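Local coordinates for protein putative RNase YutE (Bacillus subtilis subsp. subtilis str. 168, PDB 1YLM) that probably acts as an RNase, the toxic component of a putative type VII toxin-antitoxin system whose cognate antitoxin is probably YutD, at residues L20-D24 and I115-Q119; Y2-R6 and L137-F143; Y68-D73 and K90-R96. Residues are numbered along the deposited sequence.

Interaction 1: L20-D24 and I115-Q119; sequences LALFD and IKAHQ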
ATOM      1  N   LEU A  20       0.900 -14.074  -7.542  1.00 19.11           N
ATOM      2  CA  LEU A  20       1.373 -14.282  -8.917  1.00 20.18           C
ATOM      3  C   LEU A  20       0.411 -15.178  -9.706  1.00 20.39           C
ATOM      4  O   LEU A  20       0.091 -14.874 -10.862  1.00 20.01           O
ATOM      5  CB  LEU A  20       2.790 -14.852  -8.943  1.00 20.82           C
ATOM      6  CG  LEU A  20       3.620 -14.782 -10.227  1.00 22.73           C
ATOM      7  CD1 LEU A  20       3.650 -13.370 -10.781  1.00 22.37           C
ATOM      8  CD2 LEU A  20       5.027 -15.230  -9.861  1.00 22.42           C
ATOM      9  N   ALA A  21      -0.053 -16.261  -9.079  1.00 20.64           N
ATOM     10  CA  ALA A  21      -1.052 -17.158  -9.691  1.00 21.58           C
ATOM     11  C   ALA A  21      -2.316 -16.387 -10.078  1.00 22.17           C
ATOM     12  O   ALA A  21      -2.880 -16.605 -11.152  1.00 23.30           O
ATOM     13  CB  ALA A  21      -1.391 -18.294  -8.767  1.00 21.31           C
ATOM     14  N   LEU A  22      -2.732 -15.466  -9.217  1.00 22.63           N
ATOM     15  CA  LEU A  22      -3.921 -14.658  -9.465  1.00 23.27           C
ATOM     16  C   LEU A  22      -3.670 -13.718 -10.634  1.00 23.93           C
ATOM     17  O   LEU A  22      -4.548 -13.537 -11.486  1.00 23.75           O
ATOM     18  CB  LEU A  22      -4.331 -13.890  -8.204  1.00 23.23           C
ATOM     19  CG  LEU A  22      -4.894 -14.748  -7.070  1.00 23.51           C
ATOM     20  CD1 LEU A  22      -5.228 -13.908  -5.843  1.00 22.69           C
ATOM     21  CD2 LEU A  22      -6.135 -15.530  -7.538  1.00 24.52           C
ATOM     22  N   PHE A  23      -2.458 -13.164 -10.704  1.00 24.39           N
ATOM     23  CA  PHE A  23      -2.075 -12.316 -11.834  1.00 25.90           C
ATOM     24  C   PHE A  23      -2.174 -13.109 -13.129  1.00 27.27           C
ATOM     25  O   PHE A  23      -2.627 -12.600 -14.149  1.00 27.88           O
ATOM     26  CB  PHE A  23      -0.654 -11.756 -11.679  1.00 25.59           C
ATOM     27  CG  PHE A  23      -0.183 -10.994 -12.888  1.00 25.67           C
ATOM     28  CD1 PHE A  23      -0.656  -9.709 -13.134  1.00 25.09           C
ATOM     29  CD2 PHE A  23       0.691 -11.576 -13.802  1.00 25.92           C
ATOM     30  CE1 PHE A  23      -0.244  -8.995 -14.270  1.00 25.27           C
ATOM     31  CE2 PHE A  23       1.115 -10.874 -14.939  1.00 25.83           C
ATOM     32  CZ  PHE A  23       0.643  -9.578 -15.168  1.00 25.35           C
ATOM     33  N   ASP A  24      -1.760 -14.364 -13.083  1.00 28.94           N
ATOM     34  CA  ASP A  24      -1.729 -15.172 -14.286  1.00 31.66           C
ATOM     35  C   ASP A  24      -3.123 -15.713 -14.657  1.00 33.21           C
ATOM     36  O   ASP A  24      -3.250 -16.456 -15.616  1.00 34.08           O
ATOM     37  CB  ASP A  24      -0.695 -16.293 -14.129  1.00 31.29           C
ATOM     38  CG  ASP A  24      -0.297 -16.909 -15.451  1.00 32.93           C
ATOM     39  OD1 ASP A  24       0.180 -16.179 -16.353  1.00 33.43           O
ATOM     40  OD2 ASP A  24      -0.470 -18.136 -15.580  1.00 34.22           O
ATOM     41  N   ILE A 115       4.574  -6.064 -14.951  1.00 18.14           N
ATOM     42  CA  ILE A 115       4.543  -7.385 -14.347  1.00 18.65           C
ATOM     43  C   ILE A 115       4.681  -8.472 -15.421  1.00 19.38           C
ATOM     44  O   ILE A 115       5.458  -9.416 -15.254  1.00 19.44           O
ATOM     45  CB  ILE A 115       3.243  -7.585 -13.514  1.00 18.14           C
ATOM     46  CG1 ILE A 115       3.150  -6.509 -12.412  1.00 18.08           C
ATOM     47  CG2 ILE A 115       3.183  -8.992 -12.919  1.00 18.22           C
ATOM     48  CD1 ILE A 115       1.848  -6.514 -11.617  1.00 17.68           C
ATOM     49  N   LYS A 116       3.948  -8.315 -16.525  1.00 19.87           N
ATOM     50  CA  LYS A 116       3.999  -9.297 -17.612  1.00 21.18           C
ATOM     51  C   LYS A 116       5.408  -9.429 -18.166  1.00 21.34           C
ATOM     52  O   LYS A 116       5.912 -10.546 -18.342  1.00 22.31           O
ATOM     53  CB  LYS A 116       2.995  -8.977 -18.736  1.00 21.39           C
ATOM     54  CG  LYS A 116       2.557 -10.231 -19.512  1.00 24.83           C
ATOM     55  CD  LYS A 116       1.498 -10.999 -18.703  1.00 28.25           C
ATOM     56  CE  LYS A 116       1.301 -12.431 -19.157  1.00 31.86           C
ATOM     57  NZ  LYS A 116       0.223 -13.083 -18.342  1.00 32.94           N
ATOM     58  N   ALA A 117       6.055  -8.288 -18.385  1.00 21.58           N
ATOM     59  CA  ALA A 117       7.405  -8.239 -18.946  1.00 21.59           C
ATOM     60  C   ALA A 117       8.426  -8.991 -18.090  1.00 21.58           C
ATOM     61  O   ALA A 117       9.425  -9.481 -18.605  1.00 21.75           O
ATOM     62  CB  ALA A 117       7.838  -6.801 -19.130  1.00 21.74           C
ATOM     63  N   HIS A 118       8.189  -9.046 -16.782  1.00 21.03           N
ATOM     64  CA  HIS A 118       9.143  -9.669 -15.855  1.00 20.96           C
ATOM     65  C   HIS A 118       8.553 -10.878 -15.154  1.00 21.03           C
ATOM     66  O   HIS A 118       9.004 -11.255 -14.079  1.00 20.64           O
ATOM     67  CB  HIS A 118       9.668  -8.619 -14.863  1.00 20.66           C
ATOM     68  CG  HIS A 118      10.189  -7.381 -15.536  1.00 21.55           C
ATOM     69  ND1 HIS A 118      11.192  -7.421 -16.483  1.00 23.18           N
ATOM     70  CD2 HIS A 118       9.816  -6.083 -15.440  1.00 21.35           C
ATOM     71  CE1 HIS A 118      11.436  -6.196 -16.918  1.00 22.47           C
ATOM     72  NE2 HIS A 118      10.612  -5.364 -16.306  1.00 23.68           N
ATOM     73  N   GLN A 119       7.561 -11.510 -15.780  1.00 21.01           N
ATOM     74  CA  GLN A 119       6.836 -12.584 -15.123  1.00 21.65           C
ATOM     75  C   GLN A 119       7.733 -13.799 -14.836  1.00 21.44           C
ATOM     76  O   GLN A 119       7.637 -14.395 -13.766  1.00 21.31           O
ATOM     77  CB  GLN A 119       5.582 -12.969 -15.919  1.00 22.32           C
ATOM     78  CG  GLN A 119       4.636 -13.880 -15.140  1.00 23.91           C
ATOM     79  CD  GLN A 119       3.294 -14.057 -15.803  1.00 26.31           C
ATOM     80  OE1 GLN A 119       2.877 -13.233 -16.609  1.00 29.13           O
ATOM     81  NE2 GLN A 119       2.600 -15.135 -15.456  1.00 26.69           N
TER

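Interaction 2: Y2-R6 and L137-F143; sequences YFVDR and LGPVSAF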
ATOM      1  N   TYR A   2      24.150 -18.345  11.510  1.00 23.29           N
ATOM      2  CA  TYR A   2      23.069 -17.588  10.877  1.00 22.33           C
ATOM      3  C   TYR A   2      21.748 -17.859  11.576  1.00 22.28           C
ATOM      4  O   TYR A   2      21.358 -19.019  11.754  1.00 21.39           O
ATOM      5  CB  TYR A   2      22.908 -17.983   9.417  1.00 22.14           C
ATOM      6  CG  TYR A   2      24.131 -17.788   8.576  1.00 22.27           C
ATOM      7  CD1 TYR A   2      24.766 -16.544   8.509  1.00 22.60           C
ATOM      8  CD2 TYR A   2      24.634 -18.831   7.813  1.00 23.77           C
ATOM      9  CE1 TYR A   2      25.903 -16.356   7.723  1.00 22.87           C
ATOM     10  CE2 TYR A   2      25.765 -18.653   7.007  1.00 24.09           C
ATOM     11  CZ  TYR A   2      26.398 -17.420   6.980  1.00 23.36           C
ATOM     12  OH  TYR A   2      27.515 -17.234   6.186  1.00 24.94           O
ATOM     13  N   PHE A   3      21.083 -16.781  11.956  1.00 21.92           N
ATOM     14  CA  PHE A   3      19.736 -16.836  12.508  1.00 22.59           C
ATOM     15  C   PHE A   3      18.811 -16.171  11.492  1.00 21.64           C
ATOM     16  O   PHE A   3      18.745 -14.940  11.380  1.00 21.54           O
ATOM     17  CB  PHE A   3      19.667 -16.153  13.874  1.00 23.53           C
ATOM     18  CG  PHE A   3      20.612 -16.753  14.898  1.00 26.83           C
ATOM     19  CD1 PHE A   3      21.932 -16.305  14.994  1.00 28.90           C
ATOM     20  CD2 PHE A   3      20.188 -17.778  15.748  1.00 29.51           C
ATOM     21  CE1 PHE A   3      22.821 -16.863  15.933  1.00 29.17           C
ATOM     22  CE2 PHE A   3      21.068 -18.349  16.690  1.00 30.68           C
ATOM     23  CZ  PHE A   3      22.390 -17.885  16.774  1.00 29.55           C
ATOM     24  N   VAL A   4      18.127 -17.016  10.737  1.00 20.53           N
ATOM     25  CA  VAL A   4      17.315 -16.590   9.613  1.00 19.24           C
ATOM     26  C   VAL A   4      15.845 -16.769   9.985  1.00 18.49           C
ATOM     27  O   VAL A   4      15.458 -17.826  10.494  1.00 18.30           O
ATOM     28  CB  VAL A   4      17.689 -17.400   8.328  1.00 19.26           C
ATOM     29  CG1 VAL A   4      16.904 -16.916   7.095  1.00 19.28           C
ATOM     30  CG2 VAL A   4      19.202 -17.304   8.053  1.00 19.17           C
ATOM     31  N   ASP A   5      15.026 -15.744   9.736  1.00 18.38           N
ATOM     32  CA  ASP A   5      13.590 -15.841  10.017  1.00 17.40           C
ATOM     33  C   ASP A   5      12.891 -16.671   8.933  1.00 16.70           C
ATOM     34  O   ASP A   5      12.126 -16.174   8.097  1.00 16.05           O
ATOM     35  CB  ASP A   5      12.950 -14.471  10.210  1.00 17.41           C
ATOM     36  CG  ASP A   5      11.564 -14.558  10.876  1.00 19.05           C
ATOM     37  OD1 ASP A   5      10.948 -15.660  10.947  1.00 17.39           O
ATOM     38  OD2 ASP A   5      11.088 -13.503  11.319  1.00 19.95           O
ATOM     39  N   ARG A   6      13.185 -17.957   8.948  1.00 15.35           N
ATOM     40  CA  ARG A   6      12.822 -18.813   7.842  1.00 16.07           C
ATOM     41  C   ARG A   6      11.312 -18.990   7.723  1.00 15.54           C
ATOM     42  O   ARG A   6      10.787 -19.071   6.609  1.00 15.83           O
ATOM     43  CB  ARG A   6      13.512 -20.182   7.978  1.00 15.34           C
ATOM     44  CG  ARG A   6      13.396 -21.035   6.709  1.00 15.49           C
ATOM     45  CD  ARG A   6      14.240 -22.328   6.808  1.00 16.71           C
ATOM     46  NE  ARG A   6      14.217 -23.047   5.537  1.00 16.36           N
ATOM     47  CZ  ARG A   6      15.073 -24.007   5.190  1.00 18.47           C
ATOM     48  NH1 ARG A   6      16.038 -24.394   6.025  1.00 20.97           N
ATOM     49  NH2 ARG A   6      14.961 -24.583   4.001  1.00 19.35           N
ATOM     50  N   LEU A 137      21.125 -23.606   4.958  1.00 22.92           N
ATOM     51  CA  LEU A 137      20.556 -24.002   6.249  1.00 23.60           C
ATOM     52  C   LEU A 137      20.090 -25.459   6.267  1.00 23.90           C
ATOM     53  O   LEU A 137      19.756 -26.003   7.324  1.00 24.51           O
ATOM     54  CB  LEU A 137      19.369 -23.089   6.612  1.00 22.63           C
ATOM     55  CG  LEU A 137      19.576 -21.572   6.524  1.00 23.34           C
ATOM     56  CD1 LEU A 137      18.270 -20.856   6.779  1.00 20.24           C
ATOM     57  CD2 LEU A 137      20.650 -21.093   7.487  1.00 21.51           C
ATOM     58  N   GLY A 138      20.051 -26.083   5.098  1.00 24.23           N
ATOM     59  CA  GLY A 138      19.501 -27.425   4.986  1.00 24.36           C
ATOM     60  C   GLY A 138      17.986 -27.421   4.826  1.00 24.78           C
ATOM     61  O   GLY A 138      17.361 -26.360   4.661  1.00 24.47           O
ATOM     62  N   PRO A 139      17.377 -28.612   4.881  1.00 25.24           N
ATOM     63  CA  PRO A 139      15.972 -28.787   4.519  1.00 25.20           C
ATOM     64  C   PRO A 139      14.934 -28.303   5.549  1.00 25.23           C
ATOM     65  O   PRO A 139      13.748 -28.184   5.212  1.00 25.53           O
ATOM     66  CB  PRO A 139      15.844 -30.305   4.304  1.00 26.18           C
ATOM     67  CG  PRO A 139      17.015 -30.916   5.041  1.00 25.67           C
ATOM     68  CD  PRO A 139      18.034 -29.873   5.294  1.00 25.79           C
ATOM     69  N   VAL A 140      15.355 -28.039   6.783  1.00 24.82           N
ATOM     70  CA  VAL A 140      14.391 -27.932   7.886  1.00 25.20           C
ATOM     71  C   VAL A 140      14.555 -26.712   8.785  1.00 24.69           C
ATOM     72  O   VAL A 140      13.562 -26.064   9.158  1.00 26.37           O
ATOM     73  CB  VAL A 140      14.373 -29.260   8.736  1.00 25.43           C
ATOM     74  CG1 VAL A 140      13.497 -29.128   9.936  1.00 26.67           C
ATOM     75  CG2 VAL A 140      13.931 -30.447   7.869  1.00 26.05           C
ATOM     76  N   SER A 141      15.796 -26.393   9.142  1.00 23.41           N
ATOM     77  CA  SER A 141      16.073 -25.448  10.231  1.00 22.73           C
ATOM     78  C   SER A 141      16.236 -23.996   9.789  1.00 22.38           C
ATOM     79  O   SER A 141      16.658 -23.716   8.665  1.00 22.08           O
ATOM     80  CB  SER A 141      17.312 -25.897  11.036  1.00 22.30           C
ATOM     81  OG  SER A 141      17.655 -24.966  12.072  1.00 22.45           O
ATOM     82  N   ALA A 142      15.901 -23.092  10.704  1.00 22.26           N
ATOM     83  CA  ALA A 142      16.098 -21.653  10.520  1.00 22.47           C
ATOM     84  C   ALA A 142      17.529 -21.224  10.859  1.00 22.80           C
ATOM     85  O   ALA A 142      17.908 -20.096  10.544  1.00 22.13           O
ATOM     86  CB  ALA A 142      15.116 -20.872  11.376  1.00 22.57           C
ATOM     87  N   PHE A 143      18.306 -22.098  11.524  1.00 22.33           N
ATOM     88  CA  PHE A 143      19.658 -21.721  11.961  1.00 22.98           C
ATOM     89  C   PHE A 143      20.775 -22.606  11.382  1.00 23.66           C
ATOM     90  O   PHE A 143      20.557 -23.810  11.171  1.00 23.92           O
ATOM     91  CB  PHE A 143      19.771 -21.687  13.500  1.00 23.87           C
ATOM     92  CG  PHE A 143      18.623 -20.987  14.190  1.00 24.30           C
ATOM     93  CD1 PHE A 143      18.230 -19.712  13.817  1.00 28.10           C
ATOM     94  CD2 PHE A 143      17.935 -21.610  15.218  1.00 25.23           C
ATOM     95  CE1 PHE A 143      17.168 -19.068  14.462  1.00 28.00           C
ATOM     96  CE2 PHE A 143      16.884 -20.971  15.865  1.00 24.78           C
ATOM     97  CZ  PHE A 143      16.508 -19.699  15.491  1.00 26.11           C
TER

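Interaction 3: Y68-D73 and K90-R96; sequences YDDIMD and KKLIAYR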
ATOM      1  N   TYR A  68      15.581   0.696   0.349  1.00 32.37           N
ATOM      2  CA  TYR A  68      14.969  -0.506  -0.225  1.00 31.84           C
ATOM      3  C   TYR A  68      15.474  -0.783  -1.647  1.00 31.50           C
ATOM      4  O   TYR A  68      15.521  -1.934  -2.082  1.00 31.27           O
ATOM      5  CB  TYR A  68      13.429  -0.495  -0.123  1.00 31.65           C
ATOM      6  CG  TYR A  68      12.711   0.486  -1.013  1.00 31.46           C
ATOM      7  CD1 TYR A  68      12.615   0.277  -2.394  1.00 32.04           C
ATOM      8  CD2 TYR A  68      12.089   1.605  -0.471  1.00 32.27           C
ATOM      9  CE1 TYR A  68      11.938   1.179  -3.213  1.00 31.23           C
ATOM     10  CE2 TYR A  68      11.407   2.512  -1.277  1.00 31.63           C
ATOM     11  CZ  TYR A  68      11.335   2.293  -2.647  1.00 32.01           C
ATOM     12  OH  TYR A  68      10.648   3.193  -3.438  1.00 31.46           O
ATOM     13  N   ASP A  69      15.897   0.272  -2.347  1.00 31.28           N
ATOM     14  CA  ASP A  69      16.381   0.142  -3.719  1.00 31.83           C
ATOM     15  C   ASP A  69      17.708  -0.601  -3.859  1.00 30.88           C
ATOM     16  O   ASP A  69      18.044  -1.057  -4.959  1.00 31.49           O
ATOM     17  CB  ASP A  69      16.490   1.514  -4.394  1.00 32.75           C
ATOM     18  CG  ASP A  69      15.203   1.932  -5.055  1.00 36.46           C
ATOM     19  OD1 ASP A  69      14.614   1.117  -5.815  1.00 40.43           O
ATOM     20  OD2 ASP A  69      14.768   3.078  -4.810  1.00 40.55           O
ATOM     21  N   ASP A  70      18.452  -0.712  -2.754  1.00 29.17           N
ATOM     22  CA  ASP A  70      19.764  -1.382  -2.742  1.00 27.74           C
ATOM     23  C   ASP A  70      19.660  -2.902  -2.553  1.00 25.82           C
ATOM     24  O   ASP A  70      20.595  -3.653  -2.877  1.00 25.49           O
ATOM     25  CB  ASP A  70      20.628  -0.791  -1.626  1.00 28.11           C
ATOM     26  CG  ASP A  70      20.846   0.695  -1.795  1.00 30.48           C
ATOM     27  OD1 ASP A  70      21.397   1.089  -2.848  1.00 32.93           O
ATOM     28  OD2 ASP A  70      20.454   1.469  -0.883  1.00 34.23           O
ATOM     29  N   ILE A  71      18.519  -3.341  -2.043  1.00 23.68           N
ATOM     30  CA  ILE A  71      18.282  -4.753  -1.712  1.00 22.21           C
ATOM     31  C   ILE A  71      18.643  -5.737  -2.828  1.00 21.79           C
ATOM     32  O   ILE A  71      19.348  -6.730  -2.584  1.00 20.81           O
ATOM     33  CB  ILE A  71      16.825  -4.957  -1.200  1.00 22.34           C
ATOM     34  CG1 ILE A  71      16.659  -4.241   0.140  1.00 21.43           C
ATOM     35  CG2 ILE A  71      16.489  -6.439  -1.061  1.00 20.61           C
ATOM     36  CD1 ILE A  71      15.234  -4.073   0.622  1.00 21.54           C
HETATM   37  N   MSE A  72      18.191  -5.463  -4.055  1.00 21.19           N
HETATM   38  CA  MSE A  72      18.377  -6.421  -5.154  1.00 21.90           C
HETATM   39  C   MSE A  72      19.832  -6.558  -5.534  1.00 21.28           C
HETATM   40  O   MSE A  72      20.307  -7.653  -5.815  1.00 20.59           O
HETATM   41  CB  MSE A  72      17.564  -6.035  -6.396  1.00 22.61           C
HETATM   42  CG  MSE A  72      16.060  -6.105  -6.200  1.00 24.58           C
HETATM   43 SE   MSE A  72      15.371  -7.874  -5.609  1.00 39.85          SE
HETATM   44  CE  MSE A  72      16.609  -9.002  -6.613  1.00 10.79           C
ATOM     45  N   ASP A  73      20.527  -5.428  -5.545  1.00 20.65           N
ATOM     46  CA  ASP A  73      21.948  -5.387  -5.843  1.00 21.00           C
ATOM     47  C   ASP A  73      22.742  -6.263  -4.874  1.00 20.25           C
ATOM     48  O   ASP A  73      23.661  -6.960  -5.274  1.00 20.72           O
ATOM     49  CB  ASP A  73      22.443  -3.937  -5.809  1.00 21.77           C
ATOM     50  CG  ASP A  73      21.936  -3.118  -7.004  1.00 24.07           C
ATOM     51  OD1 ASP A  73      21.593  -3.727  -8.046  1.00 26.00           O
ATOM     52  OD2 ASP A  73      21.872  -1.872  -6.881  1.00 27.27           O
ATOM     53  N   LYS A  90      14.255  -5.094 -10.192  1.00 18.71           N
ATOM     54  CA  LYS A  90      14.404  -3.671  -9.895  1.00 19.43           C
ATOM     55  C   LYS A  90      13.406  -2.798 -10.676  1.00 19.32           C
ATOM     56  O   LYS A  90      12.918  -1.794 -10.156  1.00 18.16           O
ATOM     57  CB  LYS A  90      15.826  -3.194 -10.183  1.00 19.17           C
ATOM     58  CG  LYS A  90      16.873  -3.576  -9.121  1.00 20.48           C
ATOM     59  CD  LYS A  90      18.294  -3.395  -9.683  1.00 21.21           C
ATOM     60  CE  LYS A  90      18.885  -2.086  -9.262  1.00 26.38           C
ATOM     61  NZ  LYS A  90      20.279  -1.950  -9.795  1.00 27.25           N
ATOM     62  N   LYS A  91      13.122  -3.170 -11.920  1.00 19.39           N
ATOM     63  CA  LYS A  91      12.211  -2.378 -12.764  1.00 20.51           C
ATOM     64  C   LYS A  91      10.780  -2.391 -12.219  1.00 19.55           C
ATOM     65  O   LYS A  91      10.085  -1.369 -12.288  1.00 18.67           O
ATOM     66  CB  LYS A  91      12.248  -2.860 -14.221  1.00 21.13           C
ATOM     67  CG  LYS A  91      13.598  -2.612 -14.909  1.00 21.72           C
ATOM     68  CD  LYS A  91      13.657  -3.276 -16.293  1.00 23.37           C
ATOM     69  CE  LYS A  91      15.033  -3.011 -16.978  1.00 26.13           C
ATOM     70  NZ  LYS A  91      15.442  -1.593 -16.905  1.00 30.64           N
ATOM     71  N   LEU A  92      10.357  -3.528 -11.656  1.00 18.35           N
ATOM     72  CA  LEU A  92       9.058  -3.596 -10.976  1.00 18.22           C
ATOM     73  C   LEU A  92       9.086  -2.807  -9.680  1.00 17.11           C
ATOM     74  O   LEU A  92       8.154  -2.052  -9.377  1.00 16.16           O
ATOM     75  CB  LEU A  92       8.626  -5.041 -10.671  1.00 18.10           C
ATOM     76  CG  LEU A  92       7.310  -5.156  -9.867  1.00 18.58           C
ATOM     77  CD1 LEU A  92       6.092  -4.548 -10.602  1.00 21.10           C
ATOM     78  CD2 LEU A  92       7.036  -6.612  -9.511  1.00 19.55           C
ATOM     79  N   ILE A  93      10.152  -2.997  -8.898  1.00 16.65           N
ATOM     80  CA  ILE A  93      10.300  -2.307  -7.622  1.00 16.36           C
ATOM     81  C   ILE A  93      10.230  -0.778  -7.772  1.00 16.06           C
ATOM     82  O   ILE A  93       9.714  -0.072  -6.896  1.00 14.71           O
ATOM     83  CB  ILE A  93      11.624  -2.754  -6.923  1.00 16.08           C
ATOM     84  CG1 ILE A  93      11.482  -4.216  -6.447  1.00 16.35           C
ATOM     85  CG2 ILE A  93      12.014  -1.792  -5.785  1.00 15.62           C
ATOM     86  CD1 ILE A  93      12.808  -4.933  -6.142  1.00 17.86           C
ATOM     87  N   ALA A  94      10.737  -0.275  -8.893  1.00 16.56           N
ATOM     88  CA  ALA A  94      10.696   1.158  -9.181  1.00 16.91           C
ATOM     89  C   ALA A  94       9.265   1.711  -9.228  1.00 16.55           C
ATOM     90  O   ALA A  94       9.070   2.919  -9.097  1.00 16.98           O
ATOM     91  CB  ALA A  94      11.446   1.453 -10.481  1.00 17.02           C
ATOM     92  N   TYR A  95       8.272   0.825  -9.379  1.00 16.38           N
ATOM     93  CA  TYR A  95       6.859   1.243  -9.359  1.00 16.76           C
ATOM     94  C   TYR A  95       6.282   1.469  -7.947  1.00 16.28           C
ATOM     95  O   TYR A  95       5.176   1.983  -7.796  1.00 15.29           O
ATOM     96  CB  TYR A  95       5.980   0.278 -10.192  1.00 17.12           C
ATOM     97  CG  TYR A  95       4.817   0.983 -10.862  1.00 18.69           C
ATOM     98  CD1 TYR A  95       5.023   1.796 -11.977  1.00 19.59           C
ATOM     99  CD2 TYR A  95       3.508   0.858 -10.366  1.00 20.02           C
ATOM    100  CE1 TYR A  95       3.968   2.454 -12.594  1.00 19.42           C
ATOM    101  CE2 TYR A  95       2.437   1.541 -10.975  1.00 18.17           C
ATOM    102  CZ  TYR A  95       2.679   2.329 -12.089  1.00 18.69           C
ATOM    103  OH  TYR A  95       1.649   3.003 -12.727  1.00 17.53           O
ATOM    104  N   ARG A  96       7.035   1.089  -6.909  1.00 16.74           N
ATOM    105  CA  ARG A  96       6.542   1.146  -5.537  1.00 16.76           C
ATOM    106  C   ARG A  96       6.076   2.540  -5.141  1.00 16.74           C
ATOM    107  O   ARG A  96       5.010   2.684  -4.572  1.00 15.72           O
ATOM    108  CB  ARG A  96       7.592   0.658  -4.537  1.00 16.89           C
ATOM    109  CG  ARG A  96       7.014   0.411  -3.140  1.00 17.89           C
ATOM    110  CD  ARG A  96       8.123   0.098  -2.131  1.00 19.19           C
ATOM    111  NE  ARG A  96       7.574  -0.199  -0.806  1.00 20.36           N
ATOM    112  CZ  ARG A  96       7.436   0.676   0.186  1.00 23.66           C
ATOM    113  NH1 ARG A  96       7.816   1.949   0.048  1.00 22.23           N
ATOM    114  NH2 ARG A  96       6.917   0.272   1.342  1.00 23.39           N
TER
HETATM  115  O   HOH W   1       8.308   3.944  -2.080  1.00 22.53           O
HETATM  116  O   HOH W   2       9.772   3.134  -6.178  1.00 23.50           O
HETATM  117  O   HOH W   3      14.199  -0.068  -8.436  1.00 30.10           O

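Interaction 1: L20-D24 and I115-Q119
D24, the first residue to leave helix 6-23, carries the polar side of this contact. Its OD1 accepts a hydrogen bond of 2.8 Å from Q119 NE2, nearly straight at 160°, and the same OD1 lies 3.7 Å from K116 NZ, a long salt bridge at the exposed margin. Neither D24 nor K116 starts out aimed across the gap; only the ends of their side chains converge. What is joined here is the C-terminal end of the first helix of an all-helical HepT-like fold and the kink where helix 108-117 gives way, at H118, to helix 119-137. Beneath the polar group, F23 fills the gap. I115 CG2 sits over one face of its ring, 3.4 Å from the centroid and 12° off the normal, a close CH-pi contact, while Q119 OE1 approaches the ring edge, 3.4 Å from F23 CE2. K116 CD lies 3.8 Å from F23 CE2. Further in, L20 CD1 just reaches Q119 CG at 4.5 Å, and L38 of helix 32-59 packs against both F23 and I115.

Interaction 2: Y2-R6 and L137-F143
One guanidinium holds a whole turn of backbone: R6 reaches from the first turn of helix 6-23 into the loop that follows helix 119-137 and binds carbonyl oxygens, with no acid from that loop involved. R6 NH1 donates to G138 O at 2.7 Å and to S141 O at 2.8 Å, both near the guanidinium plane, and R6 NH2 adds a 3.1 Å bond to G138 O. The all-t chi1 to chi3 of R6 gives the extended reach this needs. G138 leaves the helix with a positive phi of 85°, at which a CB would jam against the preceding carbonyl oxygen and clash with P139 CD; the chain can then curl round the arginine. Beyond it, S141 OG accepts from F143 N at 3.0 Å, an ST turn that brings the tail back towards the N-terminal segment. There V4 N donates to A142 O at 3.1 Å, and F143 CA makes a CA-H...O contact with Y2 O at 3.2 Å. L137 CD1 packs 3.8 Å from V4 CB, with F60 and L133 adding to the apolar surroundings of V4, and the F3 and F143 rings meet obliquely, centroids 5.1 Å apart and planes at 58°. At the other end of the guanidinium, R6 NE forms a salt bridge with E10 of its own helix. The arginine's charge is thus met by a carboxylate within helix 6-23, while its NH groups fasten the two chain ends together through main-chain oxygens, a link that rests on the path of the loop more than on its side chains.

Interaction 3: Y68-D73 and K90-R96
Y68 takes a p chi1 (71°) that sends its ring over towards R96, whose chi1 to chi3 are all t. The extended arginine lays CD over one face of the ring, 4.1 Å from the Y68 centroid and 18° off the normal, a CH-pi contact; R96 CZ, 5.1 Å from that centroid, is at most a weak cation-pi partner. The charge finds a stronger partner in E47 of helix 32-59, which forms a salt bridge through R96 NE. One water joins Y68 OH (2.8 Å) to R96 NH1 (3.0 Å). I93 CG2 meets the ring edge, 3.9 Å from Y68 CE1, while I93 CD1 packs 3.5 Å from CG of M72, a selenomethionine. The all-m M72 starts towards 90-96, then turns its end away. K90 bends at an off-rotamer chi3 of 98°, bringing NZ to D73 OD1 at 2.8 Å in a salt bridge; the bond from K90 NZ to D73 OD2 is weak, at 3.3 Å. K90/D73 and M72/I93 join helices 71-77 and 83-93; at the opposite end Y68 packs on R96, the inferred active-site residue, which begins helix 96-100 and, by similarity, the RX(4)HXY motif of HepT RNases, here with Q101 in the histidine position.

How the interactions relate
From the chain ends inwards, the order is interaction 2, interaction 1, interaction 3, each enclosed in sequence by the one before. Interaction 2 ties the two termini, about 29 Å between centres from interaction 1 and on the opposite side of the chain's centre; helix 6-23 runs from one to the other, and helix 119-137 makes the return trip. Interactions 1 and 3 have centres about 17 Å apart and touch directly, I115 CG1 lying 4.0 Å from L92 CD1 and H118 NE2 3.6 Å from K91 CB, so helices 108-117 and 83-93 link them. Interaction 3 alone contains the probable active-site arginine; interaction 2, about 25 Å from it between centres, closes the bundle's far end.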